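Local coordinates for TSSL1 (Pseudomonas aeruginosa, PDB 4B62), which probably anchors the type VI secretion system to the cell wall through the OmpA-like peptidoglycan-binding domain that forms this chain, at residues A[82-86]-A[141-145]; A[96-101]-A[124-128]. All coordinates share one frame; numbering follows the deposited sequence. Where two conformers were deposited one is given.

Interaction 1 of 2, residues A[82-86]-A[141-145]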
loop_
_atom_site.group_PDB
_atom_site.type_symbol
_atom_site.label_atom_id
_atom_site.label_comp_id
_atom_site.label_asym_id
_atom_site.label_seq_id
_atom_site.Cartn_x
_atom_site.Cartn_y
_atom_site.Cartn_z
ATOM N N HIS A 82 6.647 -0.410 -3.760
ATOM C CA HIS A 82 7.508 -1.386 -4.414
ATOM C C HIS A 82 7.121 -1.529 -5.873
ATOM O O HIS A 82 5.940 -1.407 -6.224
ATOM C CB HIS A 82 7.367 -2.748 -3.741
ATOM C CG HIS A 82 7.609 -2.689 -2.276
ATOM N ND1 HIS A 82 8.833 -2.981 -1.705
ATOM C CD2 HIS A 82 6.788 -2.321 -1.264
ATOM C CE1 HIS A 82 8.744 -2.796 -0.404
ATOM N NE2 HIS A 82 7.520 -2.397 -0.106
ATOM N N SER A 83 8.133 -1.775 -6.697
ATOM C CA SER A 83 7.975 -2.035 -8.112
ATOM C C SER A 83 8.400 -3.456 -8.426
ATOM O O SER A 83 8.966 -4.162 -7.579
ATOM C CB SER A 83 8.836 -1.079 -8.941
ATOM O OG SER A 83 10.219 -1.307 -8.697
ATOM N N ASP A 84 8.149 -3.860 -9.661
ATOM C CA ASP A 84 8.807 -5.022 -10.246
ATOM C C ASP A 84 10.163 -4.531 -10.812
ATOM O O ASP A 84 10.595 -3.430 -10.481
ATOM C CB ASP A 84 7.898 -5.673 -11.301
ATOM C CG ASP A 84 7.501 -4.726 -12.399
ATOM O OD1 ASP A 84 8.234 -3.740 -12.645
ATOM O OD2 ASP A 84 6.440 -4.986 -13.013
ATOM N N ASN A 85 10.811 -5.317 -11.665
ATOM C CA ASN A 85 12.070 -4.898 -12.302
ATOM C C ASN A 85 11.919 -4.572 -13.796
ATOM O O ASN A 85 12.903 -4.592 -14.552
ATOM C CB ASN A 85 13.146 -5.964 -12.091
ATOM C CG ASN A 85 12.872 -7.228 -12.873
ATOM O OD1 ASN A 85 11.786 -7.408 -13.426
ATOM N ND2 ASN A 85 13.864 -8.107 -12.936
ATOM N N ARG A 86 10.695 -4.236 -14.193
ATOM C CA ARG A 86 10.328 -3.989 -15.593
ATOM C C ARG A 86 9.648 -2.635 -15.693
ATOM O O ARG A 86 8.425 -2.556 -15.789
ATOM C CB ARG A 86 9.366 -5.055 -16.116
ATOM C CG ARG A 86 9.752 -6.484 -15.818
ATOM C CD ARG A 86 11.074 -6.917 -16.416
ATOM N NE ARG A 86 11.337 -8.324 -16.094
ATOM C CZ ARG A 86 11.035 -9.368 -16.867
ATOM N NH1 ARG A 86 10.445 -9.211 -18.052
ATOM N NH2 ARG A 86 11.331 -10.595 -16.447
ATOM N N ARG A 141 5.493 -10.401 -11.131
ATOM C CA ARG A 141 5.697 -8.960 -11.191
ATOM C C ARG A 141 4.520 -8.200 -10.579
ATOM O O ARG A 141 4.712 -7.192 -9.894
ATOM C CB ARG A 141 5.985 -8.515 -12.633
ATOM C CG ARG A 141 7.328 -9.031 -13.144
ATOM C CD ARG A 141 7.698 -8.462 -14.484
ATOM N NE ARG A 141 6.840 -8.881 -15.590
ATOM C CZ ARG A 141 7.024 -9.967 -16.337
ATOM N NH1 ARG A 141 8.022 -10.812 -16.087
ATOM N NH2 ARG A 141 6.199 -10.209 -17.362
ATOM N N ALA A 142 3.296 -8.670 -10.852
ATOM C CA ALA A 142 2.106 -8.033 -10.317
ATOM C C ALA A 142 2.034 -8.124 -8.796
ATOM O O ALA A 142 1.490 -7.237 -8.160
ATOM C CB ALA A 142 0.852 -8.610 -10.959
ATOM N N ARG A 143 2.583 -9.193 -8.212
ATOM C CA ARG A 143 2.669 -9.297 -6.748
ATOM C C ARG A 143 3.749 -8.351 -6.177
ATOM O O ARG A 143 3.597 -7.826 -5.065
ATOM C CB ARG A 143 2.943 -10.738 -6.308
ATOM C CG ARG A 143 1.717 -11.605 -6.470
ATOM C CD ARG A 143 1.823 -12.971 -5.853
ATOM N NE ARG A 143 2.552 -13.878 -6.719
ATOM C CZ ARG A 143 3.583 -14.636 -6.340
ATOM N NH1 ARG A 143 4.023 -14.616 -5.085
ATOM N NH2 ARG A 143 4.183 -15.429 -7.228
ATOM N N ASN A 144 4.828 -8.123 -6.924
ATOM C CA ASN A 144 5.900 -7.237 -6.440
ATOM C C ASN A 144 5.514 -5.770 -6.454
ATOM O O ASN A 144 5.876 -5.021 -5.541
ATOM C CB ASN A 144 7.191 -7.435 -7.216
ATOM C CG ASN A 144 7.901 -8.719 -6.825
ATOM O OD1 ASN A 144 7.743 -9.184 -5.709
ATOM N ND2 ASN A 144 8.665 -9.299 -7.748
ATOM N N ARG A 145 4.759 -5.364 -7.480
ATOM C CA ARG A 145 4.224 -4.002 -7.553
ATOM C C ARG A 145 3.135 -3.883 -6.497
ATOM O O ARG A 145 2.061 -4.468 -6.634
ATOM C CB ARG A 145 3.630 -3.693 -8.938
ATOM C CG ARG A 145 4.575 -3.816 -10.108
ATOM C CD ARG A 145 4.002 -3.258 -11.389
ATOM N NE ARG A 145 2.728 -3.855 -11.772
ATOM C CZ ARG A 145 2.581 -4.947 -12.511
ATOM N NH1 ARG A 145 3.623 -5.616 -12.965
ATOM N NH2 ARG A 145 1.358 -5.376 -12.790
#

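Interaction 2 of 2, residues A[96-101]-A[124-128]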
loop_
_atom_site.group_PDB
_atom_site.type_symbol
_atom_site.label_atom_id
_atom_site.label_comp_id
_atom_site.label_asym_id
_atom_site.label_seq_id
_atom_site.Cartn_x
_atom_site.Cartn_y
_atom_site.Cartn_z
ATOM N N ASN A 96 11.204 3.122 -12.107
ATOM C CA ASN A 96 10.437 2.333 -11.164
ATOM C C ASN A 96 10.612 2.861 -9.737
ATOM O O ASN A 96 9.678 2.813 -8.948
ATOM C CB ASN A 96 10.820 0.848 -11.247
ATOM C CG ASN A 96 9.759 -0.009 -11.931
ATOM O OD1 ASN A 96 8.598 0.383 -12.059
ATOM N ND2 ASN A 96 10.152 -1.213 -12.342
ATOM N N TRP A 97 11.800 3.369 -9.403
ATOM C CA TRP A 97 11.995 3.975 -8.096
ATOM C C TRP A 97 11.010 5.120 -7.873
ATOM O O TRP A 97 10.298 5.153 -6.867
ATOM C CB TRP A 97 13.438 4.466 -7.867
ATOM C CG TRP A 97 13.493 5.144 -6.579
ATOM C CD1 TRP A 97 13.575 4.552 -5.341
ATOM C CD2 TRP A 97 13.334 6.543 -6.341
ATOM N NE1 TRP A 97 13.487 5.497 -4.365
ATOM C CE2 TRP A 97 13.368 6.731 -4.945
ATOM C CE3 TRP A 97 13.222 7.669 -7.172
ATOM C CZ2 TRP A 97 13.254 7.992 -4.356
ATOM C CZ3 TRP A 97 13.116 8.924 -6.577
ATOM C CH2 TRP A 97 13.130 9.070 -5.185
ATOM N N LYS A 98 10.931 6.027 -8.842
ATOM C CA LYS A 98 10.075 7.182 -8.661
ATOM C C LYS A 98 8.615 6.774 -8.588
ATOM O O LYS A 98 7.863 7.301 -7.765
ATOM C CB LYS A 98 10.295 8.219 -9.753
ATOM C CG LYS A 98 9.560 9.526 -9.468
ATOM C CD LYS A 98 10.157 10.269 -8.280
ATOM C CE LYS A 98 9.269 11.380 -7.738
ATOM N NZ LYS A 98 9.192 12.512 -8.690
ATOM N N LEU A 99 8.208 5.821 -9.425
ATOM C CA LEU A 99 6.836 5.334 -9.344
ATOM C C LEU A 99 6.537 4.724 -7.964
ATOM O O LEU A 99 5.467 4.969 -7.384
ATOM C CB LEU A 99 6.555 4.323 -10.452
ATOM C CG LEU A 99 5.112 3.826 -10.534
ATOM C CD1 LEU A 99 4.137 4.957 -10.844
ATOM C CD2 LEU A 99 5.028 2.686 -11.550
ATOM N N SER A 100 7.486 3.947 -7.430
ATOM C CA SER A 100 7.278 3.291 -6.143
ATOM C C SER A 100 7.151 4.336 -5.017
ATOM O O SER A 100 6.336 4.185 -4.109
ATOM C CB SER A 100 8.407 2.291 -5.865
ATOM O OG SER A 100 9.634 2.889 -5.459
ATOM N N GLN A 101 7.955 5.392 -5.095
ATOM C CA GLN A 101 7.876 6.461 -4.112
ATOM C C GLN A 101 6.554 7.207 -4.208
ATOM O O GLN A 101 5.902 7.500 -3.198
ATOM C CB GLN A 101 9.056 7.436 -4.265
ATOM C CG GLN A 101 9.001 8.618 -3.323
ATOM C CD GLN A 101 10.161 9.559 -3.470
ATOM O OE1 GLN A 101 10.144 10.449 -4.315
ATOM N NE2 GLN A 101 11.166 9.389 -2.624
ATOM N N GLU A 124 7.829 5.667 1.880
ATOM C CA GLU A 124 9.137 5.441 1.267
ATOM C C GLU A 124 9.003 4.526 0.059
ATOM O O GLU A 124 8.327 3.514 0.090
ATOM C CB GLU A 124 10.126 4.842 2.270
ATOM C CG GLU A 124 11.556 4.685 1.743
ATOM C CD GLU A 124 12.391 3.682 2.541
ATOM O OE1 GLU A 124 11.995 3.298 3.650
ATOM O OE2 GLU A 124 13.419 3.220 2.028
ATOM N N GLY A 125 9.644 4.937 -1.022
ATOM C CA GLY A 125 9.756 4.126 -2.215
ATOM C C GLY A 125 10.986 3.248 -2.126
ATOM O O GLY A 125 12.095 3.722 -1.829
ATOM N N ARG A 126 10.786 1.963 -2.384
ATOM C CA ARG A 126 11.851 0.966 -2.288
ATOM C C ARG A 126 12.159 0.271 -3.597
ATOM O O ARG A 126 12.893 -0.729 -3.628
ATOM C CB ARG A 126 11.508 -0.018 -1.191
ATOM C CG ARG A 126 11.441 0.720 0.123
ATOM C CD ARG A 126 11.532 -0.205 1.278
ATOM N NE ARG A 126 11.540 0.542 2.528
ATOM C CZ ARG A 126 11.336 -0.021 3.709
ATOM N NH1 ARG A 126 11.083 -1.318 3.774
ATOM N NH2 ARG A 126 11.360 0.712 4.815
ATOM N N SER A 127 11.579 0.801 -4.682
ATOM C CA SER A 127 11.778 0.278 -6.052
ATOM C C SER A 127 11.713 -1.233 -6.063
ATOM O O SER A 127 10.746 -1.780 -5.526
ATOM C CB SER A 127 13.022 0.847 -6.793
ATOM O OG SER A 127 14.260 0.353 -6.317
ATOM N N ASP A 128 12.675 -1.913 -6.687
ATOM C CA ASP A 128 12.641 -3.373 -6.856
ATOM C C ASP A 128 13.522 -4.125 -5.857
ATOM O O ASP A 128 13.843 -5.297 -6.054
ATOM C CB ASP A 128 13.034 -3.743 -8.291
ATOM C CG ASP A 128 14.471 -3.390 -8.624
ATOM O OD1 ASP A 128 15.119 -2.660 -7.858
ATOM O OD2 ASP A 128 14.962 -3.859 -9.673
HETATM O O HOH W 1 11.175 7.382 -0.951
#

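Interaction 1 of 2, residues A[82-86]-A[141-145]
D84 and R145 form the polar centre of the contact, lying side by side and pointing the same way. R145 NH1 donates to D84 OD2 in a salt bridge of 2.9 Å. The carboxylate oxygen lies at the guanidinium edge, nearly in its plane, and is met on its anti side, somewhat out of the carboxylate plane; the two planes stand 76° apart. A bend at chi3 (-56°) turns the guanidinium back beside D84, while R145 CD passes 3.4 Å from D84 OD2. R145 NH2 reaches a second acid, D45, so one arginine joins two carboxylates. The other oxygen, D84 OD1, accepts from R86 N at 2.9 Å, closing an Asx turn, and also from N96 ND2; this should fix the rotation of the carboxylate. The tight side continues with D84 CB against R141 CB (3.7 Å) and with N144 CB against S83 O (3.7 Å). H82 O takes a CA-H...O contact from R145 CA, and H82 CB rests 3.3 Å from N144 O. The amide of N144 turns to V132, A133 and N135. D84 N is buried here without a polar partner. The outer side is looser and more exposed: R86 and R141 cross at a slant, guanidinium planes 33° apart, R141 NH1 above one face of the R86 group near its rim. R86 NH2 and R141 NH1 approach to 3.3 Å, two donors of like charge; R141 NH1 finds an acceptor in N135 O, and R86 NE bonds weakly to N85 OD1. A loop leaving a central strand, pinned by its aspartate to the end of the last helix, is consistent with the OmpA-like fold, in whose relatives this loop borders the peptidoglycan pocket.

Interaction 2 of 2, residues A[96-101]-A[124-128]
S100 and S127 supply the clearest hydrogen bond between helix 96-101 and the turn of 124-128: S127 N donates to S100 OG at 3.0 Å, N-H...O angle 146°. The same hydroxyl gives its proton to W97 O one turn back (2.7 Å), where it shares the carbonyl with Q101 N. S100 chi1 of 76° sets OG between the backbone N and the carbonyl carbon, close enough to serve both. A weaker bond, W97 NE1 to G125 O, is long at 3.4 Å and bent. Water joins the segments as well, accepting from both Q101 NE2 and G125 N. Nonpolar contact is close: Q101 CA lies 3.5 Å from G125 CA, glycine bringing the strand end directly onto the helix backbone. S127 CB lies 3.5 Å from W97 CA and at the edge of the indole; within the helix, Q101 CB covers the rim of one indole face. On the side of 124-128 turned from the helix, R126 pairs with E130 and, in one of two E124 conformers, with E124 OE1. Helix 96-115 thus meets the end of edge strand 121-125 inside a beta-alpha-beta unit, with strand 77-82 beside it in the sheet.

Overall arrangement
After strands 30-33 and 37-43 and helix 60-72, strand 77-82 runs into loop 82-86, the first half of interaction 1. Helix 96-115 then opens with 96-101, the first half of interaction 2, which closes at 124-128 after strand 121-125 has returned. Interaction 1 closes later, where helix 138-144 ends at 141-145, so interaction 2 is nested inside it. Their centres are 10 Å apart and they touch: S83 N lies 2.9 Å from S127 O, a probable hydrogen bond, and D128 CB packs against D84 O. Together they tie the loop after strand 77-82 to the start of one helix, the end of another and the turn after strand 121-125, at one end of the sheet.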